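Local coordinates for YfkN protein (Bacillus subtilis subsp. subtilis, PDB 3GVE) that belongs to the calcineurin-like metallophosphoesterase family and holds a manganese and a magnesium ion side by side in its metal centre, at residues 9-23 against 280-294. Numbering follows the deposited sequence.
Sequences QVHLSILATTDIHAN and PSSWGKYLGVIDLKL. With MN (manganese (II) ion), chain C.
Ile14 and Ile290 lie side by side in the tightly packed middle of this antiparallel pair, where strands 9-17 and 286-294 exchange backbone hydrogen bonds from Val10-Leu294 to Ala16-Gly288. Ile14 CD1 meets Ile290 CG2 at 4.2 Å and Leu292 CD1 at 4.1 Å, and Ala244 and Ile246 of strand 244-247, in the second sheet, pack against the isoleucines. On the face of Leu15 and Val289 apolar contact gives way, toward His11 and Lys293, to polar side chains partly open to solvent. With CG of His11 anti to the backbone N (chi1 176°), NE2 donates to Asp291 OD1 over 2.8 Å, from above the carboxylate plane. Ser13 OG donates to Asp291 OD1 at 2.9 Å, nearly in line with its C-O bond; this double grip probably favours a charged carboxylate. Calcineurin-like phosphoesterases place metal ligands on loops following such central strands, as here: beyond Thr17, Asp19 OD1 and His21 NE2 bind manganese, whose shell Asp64, His251 and two waters complete; Gln67 O holds His21 ND1. Trp283 N donates to Asp19 O (2.7 Å), tying this loop to the turn at 282-285. The five-membered ring of partly exposed Trp283 meets the His21 ring with neither over the other's face, their planes 67° apart.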
loop_
_atom_site.group_PDB
_atom_site.type_symbol
_atom_site.label_atom_id
_atom_site.label_comp_id
_atom_site.label_asym_id
_atom_site.label_seq_id
_atom_site.Cartn_x
_atom_site.Cartn_y
_atom_site.Cartn_z
ATOM N N GLN A 9 -24.360 -34.778 13.190
ATOM C CA GLN A 9 -23.420 -33.702 13.241
ATOM C C GLN A 9 -24.093 -32.314 13.210
ATOM O O GLN A 9 -25.221 -32.169 12.876
ATOM C CB GLN A 9 -22.421 -33.825 12.082
ATOM C CG GLN A 9 -21.790 -35.207 11.925
ATOM C CD GLN A 9 -20.713 -35.263 10.906
ATOM O OE1 GLN A 9 -19.681 -35.845 11.142
ATOM N NE2 GLN A 9 -20.915 -34.600 9.805
ATOM N N VAL A 10 -23.329 -31.320 13.599
ATOM C CA VAL A 10 -23.639 -29.891 13.362
ATOM C C VAL A 10 -22.644 -29.339 12.313
ATOM O O VAL A 10 -21.464 -29.425 12.509
ATOM C CB VAL A 10 -23.545 -29.068 14.640
ATOM C CG1 VAL A 10 -23.789 -27.621 14.342
ATOM C CG2 VAL A 10 -24.562 -29.585 15.725
ATOM N N HIS A 11 -23.138 -28.756 11.235
ATOM C CA HIS A 11 -22.230 -28.105 10.300
ATOM C C HIS A 11 -22.174 -26.621 10.673
ATOM O O HIS A 11 -23.155 -25.932 10.515
ATOM C CB HIS A 11 -22.709 -28.316 8.861
ATOM C CG HIS A 11 -21.887 -27.608 7.831
ATOM N ND1 HIS A 11 -22.372 -27.325 6.573
ATOM C CD2 HIS A 11 -20.628 -27.116 7.867
ATOM C CE1 HIS A 11 -21.441 -26.710 5.871
ATOM N NE2 HIS A 11 -20.380 -26.552 6.639
ATOM N N LEU A 12 -21.046 -26.167 11.182
ATOM C CA LEU A 12 -20.849 -24.773 11.539
ATOM C C LEU A 12 -19.912 -24.135 10.500
ATOM O O LEU A 12 -18.880 -24.689 10.180
ATOM C CB LEU A 12 -20.235 -24.699 12.942
ATOM C CG LEU A 12 -19.881 -23.310 13.461
ATOM C CD1 LEU A 12 -21.149 -22.470 13.592
ATOM C CD2 LEU A 12 -19.169 -23.414 14.793
ATOM N N SER A 13 -20.302 -22.989 9.954
ATOM C CA SER A 13 -19.462 -22.264 9.007
ATOM C C SER A 13 -18.981 -20.979 9.655
ATOM O O SER A 13 -19.733 -20.308 10.332
ATOM C CB SER A 13 -20.244 -21.922 7.753
ATOM O OG SER A 13 -20.577 -23.082 7.033
ATOM N N ILE A 14 -17.719 -20.648 9.439
ATOM C CA ILE A 14 -17.164 -19.400 9.938
ATOM C C ILE A 14 -16.677 -18.608 8.742
ATOM O O ILE A 14 -15.859 -19.084 7.989
ATOM C CB ILE A 14 -15.962 -19.662 10.888
ATOM C CG1 ILE A 14 -16.361 -20.557 12.069
ATOM C CG2 ILE A 14 -15.388 -18.348 11.406
ATOM C CD1 ILE A 14 -15.194 -21.306 12.648
ATOM N N LEU A 15 -17.201 -17.403 8.584
ATOM C CA LEU A 15 -16.766 -16.494 7.515
ATOM C C LEU A 15 -15.862 -15.428 8.117
ATOM O O LEU A 15 -16.137 -14.962 9.202
ATOM C CB LEU A 15 -17.979 -15.834 6.877
ATOM C CG LEU A 15 -19.112 -16.778 6.442
ATOM C CD1 LEU A 15 -20.223 -15.954 5.801
ATOM C CD2 LEU A 15 -18.617 -17.852 5.481
ATOM N N ALA A 16 -14.795 -15.056 7.410
ATOM C CA ALA A 16 -13.773 -14.172 7.987
ATOM C C ALA A 16 -13.224 -13.132 7.034
ATOM O O ALA A 16 -12.883 -13.454 5.883
ATOM C CB ALA A 16 -12.604 -14.998 8.536
ATOM N N THR A 17 -13.099 -11.898 7.537
ATOM C CA THR A 17 -12.347 -10.858 6.785
ATOM C C THR A 17 -11.078 -10.543 7.534
ATOM O O THR A 17 -10.951 -10.825 8.785
ATOM C CB THR A 17 -13.210 -9.604 6.605
ATOM O OG1 THR A 17 -13.763 -9.202 7.889
ATOM C CG2 THR A 17 -14.342 -9.872 5.651
ATOM N N THR A 18 -10.087 -10.037 6.830
ATOM C CA THR A 18 -8.861 -9.583 7.466
ATOM C C THR A 18 -8.222 -8.457 6.671
ATOM O O THR A 18 -8.359 -8.391 5.465
ATOM C CB THR A 18 -7.821 -10.746 7.640
ATOM O OG1 THR A 18 -6.813 -10.371 8.601
ATOM C CG2 THR A 18 -7.161 -11.126 6.305
ATOM N N ASP A 19 -7.494 -7.600 7.367
ATOM C CA ASP A 19 -6.697 -6.560 6.728
ATOM C C ASP A 19 -7.515 -5.728 5.724
ATOM O O ASP A 19 -7.053 -5.359 4.665
ATOM C CB ASP A 19 -5.420 -7.159 6.102
ATOM C CG ASP A 19 -4.469 -7.705 7.153
ATOM O OD1 ASP A 19 -3.602 -6.936 7.618
ATOM O OD2 ASP A 19 -4.603 -8.897 7.512
ATOM N N ILE A 20 -8.741 -5.324 6.107
ATOM C CA ILE A 20 -9.662 -4.547 5.262
ATOM C C ILE A 20 -9.092 -3.143 5.064
ATOM O O ILE A 20 -9.264 -2.551 3.992
ATOM C CB ILE A 20 -11.079 -4.529 5.914
ATOM C CG1 ILE A 20 -11.736 -5.872 5.782
ATOM C CG2 ILE A 20 -11.936 -3.477 5.259
ATOM C CD1 ILE A 20 -12.035 -6.337 4.549
ATOM N N HIS A 21 -8.433 -2.627 6.084
ATOM C CA HIS A 21 -7.682 -1.374 6.059
ATOM C C HIS A 21 -8.579 -0.207 5.615
ATOM O O HIS A 21 -8.211 0.611 4.783
ATOM C CB HIS A 21 -6.416 -1.515 5.187
ATOM C CG HIS A 21 -5.270 -2.172 5.896
ATOM N ND1 HIS A 21 -4.609 -1.572 6.940
ATOM C CD2 HIS A 21 -4.686 -3.382 5.726
ATOM C CE1 HIS A 21 -3.658 -2.379 7.375
ATOM N NE2 HIS A 21 -3.685 -3.487 6.664
ATOM N N ALA A 22 -9.774 -0.170 6.196
ATOM C CA ALA A 22 -10.734 0.948 6.029
ATOM C C ALA A 22 -11.310 1.079 4.622
ATOM O O ALA A 22 -11.972 2.050 4.304
ATOM C CB ALA A 22 -10.125 2.289 6.492
ATOM N N ASN A 23 -11.068 0.075 3.797
ATOM C CA ASN A 23 -11.663 0.024 2.459
ATOM C C ASN A 23 -13.108 -0.488 2.508
ATOM O O ASN A 23 -13.378 -1.653 2.268
ATOM C CB ASN A 23 -10.795 -0.823 1.510
ATOM C CG ASN A 23 -9.394 -0.252 1.333
ATOM O OD1 ASN A 23 -8.407 -0.843 1.739
ATOM N ND2 ASN A 23 -9.317 0.898 0.752
ATOM N N PRO A 280 -7.421 -14.661 4.138
ATOM C CA PRO A 280 -8.095 -14.123 2.954
ATOM C C PRO A 280 -7.543 -12.787 2.462
ATOM O O PRO A 280 -8.234 -11.802 2.379
ATOM C CB PRO A 280 -9.545 -13.994 3.418
ATOM C CG PRO A 280 -9.436 -13.710 4.866
ATOM C CD PRO A 280 -8.271 -14.551 5.342
ATOM N N SER A 281 -6.279 -12.793 2.086
ATOM C CA SER A 281 -5.655 -11.683 1.365
ATOM C C SER A 281 -5.721 -10.386 2.193
ATOM O O SER A 281 -5.447 -10.392 3.379
ATOM C CB SER A 281 -6.322 -11.532 -0.025
ATOM O OG SER A 281 -5.587 -10.624 -0.835
ATOM N N SER A 282 -6.042 -9.282 1.539
ATOM C CA SER A 282 -6.174 -7.993 2.203
ATOM C C SER A 282 -7.225 -7.170 1.455
ATOM O O SER A 282 -7.606 -7.503 0.351
ATOM C CB SER A 282 -4.833 -7.263 2.266
ATOM O OG SER A 282 -4.377 -6.952 0.971
ATOM N N TRP A 283 -7.716 -6.129 2.111
ATOM C CA TRP A 283 -8.620 -5.130 1.529
ATOM C C TRP A 283 -9.971 -5.683 1.067
ATOM O O TRP A 283 -10.657 -5.063 0.275
ATOM C CB TRP A 283 -7.927 -4.384 0.367
ATOM C CG TRP A 283 -6.753 -3.548 0.758
ATOM C CD1 TRP A 283 -6.051 -3.590 1.901
ATOM C CD2 TRP A 283 -6.156 -2.529 -0.050
ATOM N NE1 TRP A 283 -5.036 -2.647 1.872
ATOM C CE2 TRP A 283 -5.085 -1.986 0.677
ATOM C CE3 TRP A 283 -6.429 -2.030 -1.323
ATOM C CZ2 TRP A 283 -4.282 -0.951 0.178
ATOM C CZ3 TRP A 283 -5.637 -1.008 -1.816
ATOM C CH2 TRP A 283 -4.581 -0.480 -1.064
ATOM N N GLY A 284 -10.334 -6.856 1.565
ATOM C CA GLY A 284 -11.577 -7.493 1.177
ATOM C C GLY A 284 -11.528 -8.234 -0.144
ATOM O O GLY A 284 -12.550 -8.568 -0.677
ATOM N N LYS A 285 -10.336 -8.518 -0.657
ATOM C CA LYS A 285 -10.193 -9.216 -1.944
ATOM C C LYS A 285 -10.641 -10.689 -1.943
ATOM O O LYS A 285 -10.945 -11.250 -2.980
ATOM C CB LYS A 285 -8.754 -9.088 -2.466
ATOM C CG LYS A 285 -8.362 -7.647 -2.849
ATOM C CD LYS A 285 -6.866 -7.528 -3.156
ATOM C CE LYS A 285 -6.448 -6.091 -3.489
ATOM N NZ LYS A 285 -4.984 -6.060 -3.771
ATOM N N TYR A 286 -10.682 -11.282 -0.758
ATOM C CA TYR A 286 -11.123 -12.654 -0.553
ATOM C C TYR A 286 -11.929 -12.698 0.742
ATOM O O TYR A 286 -11.745 -11.856 1.616
ATOM C CB TYR A 286 -9.921 -13.581 -0.405
ATOM C CG TYR A 286 -9.229 -13.967 -1.686
ATOM C CD1 TYR A 286 -9.377 -15.236 -2.209
ATOM C CD2 TYR A 286 -8.408 -13.077 -2.349
ATOM C CE1 TYR A 286 -8.726 -15.609 -3.386
ATOM C CE2 TYR A 286 -7.759 -13.443 -3.522
ATOM C CZ TYR A 286 -7.927 -14.701 -4.022
ATOM O OH TYR A 286 -7.282 -15.061 -5.187
ATOM N N LEU A 287 -12.817 -13.676 0.838
ATOM C CA LEU A 287 -13.479 -14.038 2.086
ATOM C C LEU A 287 -12.920 -15.393 2.537
ATOM O O LEU A 287 -12.783 -16.309 1.739
ATOM C CB LEU A 287 -14.976 -14.182 1.857
ATOM C CG LEU A 287 -15.802 -14.486 3.108
ATOM C CD1 LEU A 287 -15.760 -13.299 4.056
ATOM C CD2 LEU A 287 -17.240 -14.837 2.718
ATOM N N GLY A 288 -12.616 -15.518 3.821
ATOM C CA GLY A 288 -12.209 -16.798 4.383
ATOM C C GLY A 288 -13.437 -17.590 4.788
ATOM O O GLY A 288 -14.399 -17.039 5.280
ATOM N N VAL A 289 -13.370 -18.899 4.597
ATOM C CA VAL A 289 -14.493 -19.783 4.896
ATOM C C VAL A 289 -13.959 -21.038 5.558
ATOM O O VAL A 289 -13.211 -21.774 4.956
ATOM C CB VAL A 289 -15.291 -20.165 3.608
ATOM C CG1 VAL A 289 -16.486 -21.049 3.954
ATOM C CG2 VAL A 289 -15.743 -18.917 2.864
ATOM N N ILE A 290 -14.351 -21.258 6.806
ATOM C CA ILE A 290 -14.033 -22.500 7.492
ATOM C C ILE A 290 -15.312 -23.280 7.785
ATOM O O ILE A 290 -16.254 -22.750 8.328
ATOM C CB ILE A 290 -13.269 -22.236 8.804
ATOM C CG1 ILE A 290 -11.865 -21.718 8.477
ATOM C CG2 ILE A 290 -13.220 -23.472 9.665
ATOM C CD1 ILE A 290 -11.020 -21.395 9.698
ATOM N N ASP A 291 -15.310 -24.548 7.401
ATOM C CA ASP A 291 -16.418 -25.454 7.691
ATOM C C ASP A 291 -15.965 -26.428 8.764
ATOM O O ASP A 291 -14.917 -27.028 8.657
ATOM C CB ASP A 291 -16.859 -26.188 6.420
ATOM C CG ASP A 291 -17.476 -25.242 5.405
ATOM O OD1 ASP A 291 -18.559 -24.728 5.663
ATOM O OD2 ASP A 291 -16.842 -24.981 4.371
ATOM N N LEU A 292 -16.768 -26.531 9.812
ATOM C CA LEU A 292 -16.568 -27.514 10.877
ATOM C C LEU A 292 -17.738 -28.486 10.893
ATOM O O LEU A 292 -18.876 -28.067 10.892
ATOM C CB LEU A 292 -16.485 -26.833 12.239
ATOM C CG LEU A 292 -15.358 -25.808 12.445
ATOM C CD1 LEU A 292 -15.364 -25.216 13.841
ATOM C CD2 LEU A 292 -13.991 -26.413 12.085
ATOM N N LYS A 293 -17.388 -29.780 11.005
ATOM C CA LYS A 293 -18.481 -30.808 11.302
ATOM C C LYS A 293 -18.223 -31.242 12.736
ATOM O O LYS A 293 -17.236 -31.829 13.078
ATOM C CB LYS A 293 -18.378 -31.982 10.362
ATOM C CG LYS A 293 -18.676 -31.631 8.997
ATOM C CD LYS A 293 -18.560 -32.800 7.993
ATOM C CE LYS A 293 -18.905 -32.383 6.584
ATOM N NZ LYS A 293 -18.754 -33.587 5.578
ATOM N N LEU A 294 -19.080 -30.839 13.565
ATOM C CA LEU A 294 -19.084 -31.071 15.005
ATOM C C LEU A 294 -19.916 -32.290 15.367
ATOM O O LEU A 294 -20.962 -32.516 14.803
ATOM C CB LEU A 294 -19.641 -29.870 15.770
ATOM C CG LEU A 294 -19.146 -28.479 15.387
ATOM C CD1 LEU A 294 -19.878 -27.458 16.228
ATOM C CD2 LEU A 294 -17.680 -28.426 15.659
HETATM MN MN MN C . -2.375 -5.209 7.226
HETATM O O HOH W 1 -8.973 -9.146 2.901
HETATM O O HOH W 2 -11.387 -10.160 3.849
HETATM O O HOH W 3 -3.606 -10.732 5.519
HETATM O O HOH W 4 -0.591 -6.244 8.000
HETATM O O HOH W 5 -0.764 -3.655 7.057
#